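Local coordinates for protein alanine dehydrogenase (Archaeoglobus fulgidus, PDB 1OMO) that catalyses the reversible NAD(+)-dependent oxidative deamination of L-alanine to pyruvate and ammonium, working as a homodimer that does not accept NADP(+) as cosubstrate, at residues A[128-133]-A[151-156]; A[189-194]-A[211-216]. One frame throughout, in Å; residues are numbered along the deposited sequence.

Contact 1. Residues A[128-133]-A[151-156]; sequences FGFIGC and GEVKAY. With NAD (nicotinamide-adenine-dinucleotide), chain D.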
loop_
_atom_site.group_PDB
_atom_site.type_symbol
_atom_site.label_atom_id
_atom_site.label_comp_id
_atom_site.label_asym_id
_atom_site.label_seq_id
_atom_site.Cartn_x
_atom_site.Cartn_y
_atom_site.Cartn_z
ATOM N N PHE A 128 -34.037 -11.041 13.805
ATOM C CA PHE A 128 -32.952 -10.294 13.201
ATOM C C PHE A 128 -33.455 -9.125 12.414
ATOM O O PHE A 128 -34.248 -9.297 11.497
ATOM C CB PHE A 128 -32.126 -11.210 12.286
ATOM C CG PHE A 128 -31.325 -12.243 13.039
ATOM C CD1 PHE A 128 -31.962 -13.310 13.691
ATOM C CD2 PHE A 128 -29.947 -12.117 13.161
ATOM C CE1 PHE A 128 -31.231 -14.229 14.458
ATOM C CE2 PHE A 128 -29.220 -13.036 13.928
ATOM C CZ PHE A 128 -29.871 -14.086 14.575
ATOM N N GLY A 129 -32.991 -7.940 12.784
ATOM C CA GLY A 129 -33.372 -6.725 12.087
ATOM C C GLY A 129 -32.250 -6.169 11.202
ATOM O O GLY A 129 -31.068 -6.173 11.574
ATOM N N PHE A 130 -32.617 -5.701 10.016
ATOM C CA PHE A 130 -31.668 -5.129 9.090
ATOM C C PHE A 130 -32.032 -3.695 8.691
ATOM O O PHE A 130 -33.120 -3.421 8.151
ATOM C CB PHE A 130 -31.560 -5.995 7.835
ATOM C CG PHE A 130 -30.952 -7.352 8.084
ATOM C CD1 PHE A 130 -31.707 -8.365 8.686
ATOM C CD2 PHE A 130 -29.631 -7.618 7.720
ATOM C CE1 PHE A 130 -31.155 -9.636 8.925
ATOM C CE2 PHE A 130 -29.055 -8.892 7.950
ATOM C CZ PHE A 130 -29.822 -9.897 8.552
ATOM N N ILE A 131 -31.137 -2.767 9.002
ATOM C CA ILE A 131 -31.314 -1.381 8.605
ATOM C C ILE A 131 -30.367 -1.279 7.415
ATOM O O ILE A 131 -29.155 -1.207 7.593
ATOM C CB ILE A 131 -30.855 -0.406 9.688
ATOM C CG1 ILE A 131 -31.589 -0.699 10.999
ATOM C CG2 ILE A 131 -31.119 1.003 9.242
ATOM C CD1 ILE A 131 -33.105 -0.682 10.859
ATOM N N GLY A 132 -30.933 -1.283 6.211
ATOM C CA GLY A 132 -30.158 -1.233 4.989
ATOM C C GLY A 132 -30.267 -2.628 4.378
ATOM O O GLY A 132 -29.982 -3.622 5.050
ATOM N N CYS A 133 -30.687 -2.720 3.125
ATOM C CA CYS A 133 -30.855 -4.023 2.497
ATOM C C CYS A 133 -30.094 -4.127 1.183
ATOM O O CYS A 133 -30.596 -4.710 0.220
ATOM C CB CYS A 133 -32.351 -4.336 2.276
ATOM S SG CYS A 133 -33.362 -4.393 3.816
ATOM N N GLY A 151 -35.235 -16.929 13.398
ATOM C CA GLY A 151 -36.668 -17.040 13.561
ATOM C C GLY A 151 -37.459 -16.081 12.701
ATOM O O GLY A 151 -38.422 -16.483 12.062
ATOM N N GLU A 152 -37.035 -14.822 12.681
ATOM C CA GLU A 152 -37.719 -13.808 11.913
ATOM C C GLU A 152 -36.802 -12.690 11.447
ATOM O O GLU A 152 -35.894 -12.285 12.165
ATOM C CB GLU A 152 -38.833 -13.179 12.739
ATOM C CG GLU A 152 -39.624 -12.151 11.953
ATOM C CD GLU A 152 -40.476 -11.260 12.848
ATOM O OE1 GLU A 152 -41.246 -10.427 12.324
ATOM O OE2 GLU A 152 -40.363 -11.390 14.079
ATOM N N VAL A 153 -37.066 -12.186 10.246
ATOM C CA VAL A 153 -36.294 -11.092 9.675
ATOM C C VAL A 153 -37.200 -9.877 9.479
ATOM O O VAL A 153 -38.296 -9.991 8.934
ATOM C CB VAL A 153 -35.649 -11.516 8.320
ATOM C CG1 VAL A 153 -35.181 -10.262 7.522
ATOM C CG2 VAL A 153 -34.464 -12.465 8.612
ATOM N N LYS A 154 -36.742 -8.730 9.973
ATOM C CA LYS A 154 -37.457 -7.468 9.822
ATOM C C LYS A 154 -36.550 -6.567 8.975
ATOM O O LYS A 154 -35.472 -6.179 9.433
ATOM C CB LYS A 154 -37.704 -6.870 11.197
ATOM C CG LYS A 154 -38.529 -7.816 12.087
ATOM C CD LYS A 154 -38.522 -7.375 13.539
ATOM C CE LYS A 154 -39.856 -6.891 14.011
ATOM N NZ LYS A 154 -39.703 -6.486 15.433
ATOM N N ALA A 155 -36.974 -6.229 7.756
ATOM C CA ALA A 155 -36.124 -5.445 6.860
ATOM C C ALA A 155 -36.537 -4.027 6.470
ATOM O O ALA A 155 -37.641 -3.796 5.992
ATOM C CB ALA A 155 -35.880 -6.258 5.590
ATOM N N TYR A 156 -35.627 -3.088 6.632
ATOM C CA TYR A 156 -35.899 -1.707 6.273
ATOM C C TYR A 156 -34.847 -1.074 5.384
ATOM O O TYR A 156 -33.652 -1.133 5.683
ATOM C CB TYR A 156 -36.002 -0.815 7.507
ATOM C CG TYR A 156 -36.008 0.673 7.144
ATOM C CD1 TYR A 156 -34.838 1.448 7.227
ATOM C CD2 TYR A 156 -37.185 1.296 6.676
ATOM C CE1 TYR A 156 -34.837 2.807 6.855
ATOM C CE2 TYR A 156 -37.189 2.648 6.294
ATOM C CZ TYR A 156 -36.014 3.395 6.387
ATOM O OH TYR A 156 -36.021 4.716 5.982
HETATM P PA NAD D . -25.215 -0.635 -1.137
HETATM O O1A NAD D . -25.305 0.724 -1.725
HETATM O O2A NAD D . -25.517 -1.849 -2.027
HETATM O O5B NAD D . -26.043 -0.932 0.261
HETATM C C5B NAD D . -26.507 0.165 1.155
HETATM C C4B NAD D . -28.054 0.063 1.220
HETATM O O4B NAD D . -28.417 1.156 2.174
HETATM C C3B NAD D . -28.876 0.458 -0.097
HETATM O O3B NAD D . -29.809 -0.628 -0.483
HETATM C C2B NAD D . -29.595 1.787 0.240
HETATM O O2B NAD D . -30.769 2.111 -0.412
HETATM C C1B NAD D . -29.670 1.675 1.794
HETATM N N9A NAD D . -29.702 2.942 2.464
HETATM C C8A NAD D . -29.042 4.132 2.231
HETATM N N7A NAD D . -29.335 5.074 3.102
HETATM C C5A NAD D . -30.208 4.570 3.963
HETATM C C6A NAD D . -30.870 5.140 5.138
HETATM N N6A NAD D . -30.675 6.379 5.508
HETATM N N1A NAD D . -31.720 4.272 5.801
HETATM C C2A NAD D . -31.946 2.991 5.427
HETATM N N3A NAD D . -31.334 2.401 4.298
HETATM C C4A NAD D . -30.460 3.226 3.610
HETATM O O3 NAD D . -23.813 -1.031 -0.333
HETATM P PN NAD D . -23.208 -2.422 0.433
HETATM O O1N NAD D . -24.337 -3.415 0.525
HETATM O O2N NAD D . -21.868 -2.771 -0.184
HETATM O O5D NAD D . -22.976 -1.735 1.955
HETATM C C5D NAD D . -22.319 -0.317 1.778
HETATM C C4D NAD D . -21.893 0.278 3.080
HETATM O O4D NAD D . -20.964 -0.737 3.760
HETATM C C3D NAD D . -21.032 1.576 2.973
HETATM O O3D NAD D . -21.119 2.387 4.160
HETATM C C2D NAD D . -19.644 0.966 2.757
HETATM O O2D NAD D . -18.605 1.887 2.713
HETATM C C1D NAD D . -19.622 -0.126 3.929
HETATM N N1N NAD D . -18.738 -1.338 3.828
HETATM C C2N NAD D . -17.946 -1.548 5.040
HETATM C C3N NAD D . -17.238 -2.804 5.061
HETATM C C7N NAD D . -16.341 -3.023 6.422
HETATM O O7N NAD D . -15.354 -3.811 6.363
HETATM N N7N NAD D . -16.719 -2.356 7.559
HETATM C C4N NAD D . -17.260 -3.806 4.063
HETATM C C5N NAD D . -18.092 -3.464 2.920
HETATM C C6N NAD D . -18.813 -2.264 2.812
#

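Contact 2. Residues A[189-194]-A[211-216]; sequences DVLVTT and THINAI. With NAD (nicotinamide-adenine-dinucleotide), chain D.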
loop_
_atom_site.group_PDB
_atom_site.type_symbol
_atom_site.label_atom_id
_atom_site.label_comp_id
_atom_site.label_asym_id
_atom_site.label_seq_id
_atom_site.Cartn_x
_atom_site.Cartn_y
_atom_site.Cartn_z
ATOM N N ASP A 189 -33.344 -8.975 18.405
ATOM C CA ASP A 189 -32.277 -9.454 19.303
ATOM C C ASP A 189 -30.881 -9.097 18.711
ATOM O O ASP A 189 -29.944 -8.787 19.443
ATOM C CB ASP A 189 -32.379 -10.973 19.500
ATOM C CG ASP A 189 -33.801 -11.432 19.860
ATOM O OD1 ASP A 189 -34.404 -10.854 20.791
ATOM O OD2 ASP A 189 -34.310 -12.368 19.202
ATOM N N VAL A 190 -30.783 -9.136 17.380
ATOM C CA VAL A 190 -29.564 -8.832 16.626
ATOM C C VAL A 190 -29.978 -7.831 15.539
ATOM O O VAL A 190 -30.846 -8.126 14.700
ATOM C CB VAL A 190 -28.979 -10.129 15.963
ATOM C CG1 VAL A 190 -27.751 -9.799 15.089
ATOM C CG2 VAL A 190 -28.582 -11.137 17.074
ATOM N N LEU A 191 -29.370 -6.646 15.580
ATOM C CA LEU A 191 -29.659 -5.577 14.626
ATOM C C LEU A 191 -28.404 -5.313 13.768
ATOM O O LEU A 191 -27.344 -4.994 14.300
ATOM C CB LEU A 191 -30.074 -4.307 15.400
ATOM C CG LEU A 191 -30.309 -2.985 14.637
ATOM C CD1 LEU A 191 -31.491 -3.126 13.665
ATOM C CD2 LEU A 191 -30.585 -1.843 15.639
ATOM N N VAL A 192 -28.545 -5.466 12.456
ATOM C CA VAL A 192 -27.467 -5.273 11.487
ATOM C C VAL A 192 -27.634 -3.935 10.730
ATOM O O VAL A 192 -28.488 -3.852 9.853
ATOM C CB VAL A 192 -27.512 -6.388 10.420
ATOM C CG1 VAL A 192 -26.352 -6.238 9.461
ATOM C CG2 VAL A 192 -27.537 -7.754 11.081
ATOM N N THR A 193 -26.851 -2.901 11.043
ATOM C CA THR A 193 -26.982 -1.630 10.316
ATOM C C THR A 193 -25.959 -1.631 9.184
ATOM O O THR A 193 -24.782 -1.783 9.394
ATOM C CB THR A 193 -26.794 -0.424 11.231
ATOM O OG1 THR A 193 -25.450 -0.378 11.675
ATOM C CG2 THR A 193 -27.755 -0.520 12.461
ATOM N N THR A 194 -26.419 -1.420 7.967
ATOM C CA THR A 194 -25.551 -1.547 6.824
ATOM C C THR A 194 -25.614 -0.363 5.843
ATOM O O THR A 194 -25.287 -0.489 4.654
ATOM C CB THR A 194 -25.956 -2.900 6.186
ATOM O OG1 THR A 194 -24.801 -3.655 5.833
ATOM C CG2 THR A 194 -26.826 -2.724 5.061
ATOM N N THR A 211 -30.074 -6.333 23.033
ATOM C CA THR A 211 -29.819 -6.310 21.603
ATOM C C THR A 211 -28.325 -6.301 21.276
ATOM O O THR A 211 -27.524 -5.634 21.944
ATOM C CB THR A 211 -30.426 -5.057 20.935
ATOM O OG1 THR A 211 -31.813 -4.945 21.280
ATOM C CG2 THR A 211 -30.273 -5.152 19.405
ATOM N N HIS A 212 -27.958 -7.076 20.259
ATOM C CA HIS A 212 -26.593 -7.046 19.788
ATOM C C HIS A 212 -26.633 -6.340 18.437
ATOM O O HIS A 212 -27.351 -6.764 17.551
ATOM C CB HIS A 212 -25.999 -8.415 19.549
ATOM C CG HIS A 212 -24.748 -8.332 18.764
ATOM N ND1 HIS A 212 -23.626 -7.685 19.241
ATOM C CD2 HIS A 212 -24.502 -8.601 17.460
ATOM C CE1 HIS A 212 -22.749 -7.552 18.267
ATOM N NE2 HIS A 212 -23.259 -8.100 17.172
ATOM N N ILE A 213 -25.843 -5.287 18.271
ATOM C CA ILE A 213 -25.840 -4.552 17.021
ATOM C C ILE A 213 -24.557 -4.748 16.209
ATOM O O ILE A 213 -23.442 -4.508 16.694
ATOM C CB ILE A 213 -25.999 -3.036 17.259
ATOM C CG1 ILE A 213 -27.221 -2.753 18.115
ATOM C CG2 ILE A 213 -26.156 -2.290 15.911
ATOM C CD1 ILE A 213 -27.325 -1.285 18.502
ATOM N N ASN A 214 -24.713 -5.222 14.987
ATOM C CA ASN A 214 -23.558 -5.329 14.131
ATOM C C ASN A 214 -23.607 -3.986 13.405
ATOM O O ASN A 214 -24.482 -3.782 12.556
ATOM C CB ASN A 214 -23.711 -6.477 13.138
ATOM C CG ASN A 214 -23.031 -7.747 13.598
ATOM O OD1 ASN A 214 -22.372 -7.785 14.634
ATOM N ND2 ASN A 214 -23.195 -8.794 12.828
ATOM N N ALA A 215 -22.740 -3.047 13.789
ATOM C CA ALA A 215 -22.716 -1.724 13.138
ATOM C C ALA A 215 -21.674 -1.812 12.022
ATOM O O ALA A 215 -20.469 -1.674 12.284
ATOM C CB ALA A 215 -22.339 -0.657 14.153
ATOM N N ILE A 216 -22.145 -2.048 10.789
ATOM C CA ILE A 216 -21.270 -2.258 9.620
ATOM C C ILE A 216 -21.080 -1.102 8.624
ATOM O O ILE A 216 -20.009 -0.962 8.024
ATOM C CB ILE A 216 -21.767 -3.495 8.724
ATOM C CG1 ILE A 216 -22.156 -4.710 9.579
ATOM C CG2 ILE A 216 -20.615 -3.983 7.791
ATOM C CD1 ILE A 216 -20.976 -5.312 10.334
HETATM P PA NAD D . -25.215 -0.635 -1.137
HETATM O O1A NAD D . -25.305 0.724 -1.725
HETATM O O2A NAD D . -25.517 -1.849 -2.027
HETATM O O5B NAD D . -26.043 -0.932 0.261
HETATM C C5B NAD D . -26.507 0.165 1.155
HETATM C C4B NAD D . -28.054 0.063 1.220
HETATM O O4B NAD D . -28.417 1.156 2.174
HETATM C C3B NAD D . -28.876 0.458 -0.097
HETATM O O3B NAD D . -29.809 -0.628 -0.483
HETATM C C2B NAD D . -29.595 1.787 0.240
HETATM O O2B NAD D . -30.769 2.111 -0.412
HETATM C C1B NAD D . -29.670 1.675 1.794
HETATM N N9A NAD D . -29.702 2.942 2.464
HETATM C C8A NAD D . -29.042 4.132 2.231
HETATM N N7A NAD D . -29.335 5.074 3.102
HETATM C C5A NAD D . -30.208 4.570 3.963
HETATM C C6A NAD D . -30.870 5.140 5.138
HETATM N N6A NAD D . -30.675 6.379 5.508
HETATM N N1A NAD D . -31.720 4.272 5.801
HETATM C C2A NAD D . -31.946 2.991 5.427
HETATM N N3A NAD D . -31.334 2.401 4.298
HETATM C C4A NAD D . -30.460 3.226 3.610
HETATM O O3 NAD D . -23.813 -1.031 -0.333
HETATM P PN NAD D . -23.208 -2.422 0.433
HETATM O O1N NAD D . -24.337 -3.415 0.525
HETATM O O2N NAD D . -21.868 -2.771 -0.184
HETATM O O5D NAD D . -22.976 -1.735 1.955
HETATM C C5D NAD D . -22.319 -0.317 1.778
HETATM C C4D NAD D . -21.893 0.278 3.080
HETATM O O4D NAD D . -20.964 -0.737 3.760
HETATM C C3D NAD D . -21.032 1.576 2.973
HETATM O O3D NAD D . -21.119 2.387 4.160
HETATM C C2D NAD D . -19.644 0.966 2.757
HETATM O O2D NAD D . -18.605 1.887 2.713
HETATM C C1D NAD D . -19.622 -0.126 3.929
HETATM N N1N NAD D . -18.738 -1.338 3.828
HETATM C C2N NAD D . -17.946 -1.548 5.040
HETATM C C3N NAD D . -17.238 -2.804 5.061
HETATM C C7N NAD D . -16.341 -3.023 6.422
HETATM O O7N NAD D . -15.354 -3.811 6.363
HETATM N N7N NAD D . -16.719 -2.356 7.559
HETATM C C4N NAD D . -17.260 -3.806 4.063
HETATM C C5N NAD D . -18.092 -3.464 2.920
HETATM C C6N NAD D . -18.813 -2.264 2.812
#

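Contact 1. Residues A[128-133]-A[151-156]
Residues 128-131 and 152-156 pair as adjacent parallel strands, Phe128 opposite Val153 through Ile131 opposite Tyr156, and form the two strands of the beta-alpha-beta unit that opens the Rossmann-fold NAD domain. Helix 135-147 makes the crossover between them. The strand axes approach to 4.8 Å and their directions differ by 14°. Five backbone hydrogen bonds alternate between the strands, from Phe128 N to Glu152 O at one end to Gly132 N to Tyr156 O, 2.8 Å, at the other. That last bond holds the first glycine after the strand, at the head of a GxGxxA sequence that fits the dinucleotide-binding turn.

Side chains divide between the two faces of the sheet. On the face of Phe130, Val153 and Ala155, Phe130 CD1 lies 4.1 Å from Val153 CG1, the two side chains crossing obliquely. Phe166 of helix 160-172 covers this patch, and Leu141 of helix 135-147 also packs on Phe130. Beyond the strand end, Cys133 SG lies beside its own backbone N (chi1 -61°), and it touches Ala155 CB at 3.6 Å. The Cys133 amide is hydrogen-bonded to Asp157 OD1, while OD2 of the same carboxylate bonds NAD.

Across the sheet, Ile131 and Lys154 share the other face with Tyr156. Lys154 NZ turns away from the strand pair to a salt bridge with Glu184. Ile131 CG2 meets the edge of the Tyr156 ring at CD1, 4.3 Å away. The phenol ring, its CG anti to the backbone N (chi1 169°), borders the adenine: Tyr156 CE1 lies 3.2 Å from NAD C2A and 3.6 Å from NAD N1A.

Contact 2. Residues A[189-194]-A[211-216]
Strands 190-193 and 212-215 run parallel in the middle of the Rossmann sheet, their axes 4.6 Å apart at closest and 15° from alignment. The backbone bonds come first: five alternate between the strands, from His212 N to Asp189 O, 2.7 Å, to Ile216 N to Thr193 O. Several CA-H groups also approach carbonyls, such as Ile213 CA at 3.1 Å from Leu191 O.

Apolar contacts occupy both faces. Leu191 CB faces Ile213 CG1, and Thr193 CG2 lies 4.2 Å from Ile213 CG2. On the reverse face, Val190 CG1 approaches the edge of the His212 ring at CD2.

Polar side chains form the third group. His212 NE2 donates to Asn214 OD1 at 2.7 Å; the oxygen lies near the imidazole plane, whereas the nitrogen stands 51° out of the amide plane. His212 ND1 bonds Thr286 OG1, and Asn214 ND2 reaches Gly113 O in helix 102-120. Thr193 OG1 makes a weak hydrogen bond to Glu225, a sodium ligand.

Gripped through both ring nitrogens, the buried imidazole is probably fixed in rotation, and with Asn214 it ties this strand to a neighbouring strand and a covering helix.

Contact 1 and contact 2 are neighbouring strand pairs of one parallel sheet, their centres about 9 Å apart, joined where 128-131 lies beside 190-193. Gly129 O to Val192 N and Ile131 O to Thr194 N, both 2.8 Å, are probable hydrogen bonds across this seam; Phe128 CE2 packs 3.6 Å from Val190 CB. The strand ends of both contacts reach NAD, at different parts of it. In 128-133, Gly132 CA is 3.9 Å from adenine N3A. In contact 2, Thr194 O comes within 3.8 Å of ribose C5B, and Ile216 O lies 3.6 Å from carboxamide N7N. Successive strands thus border the cofactor from adenine toward nicotinamide.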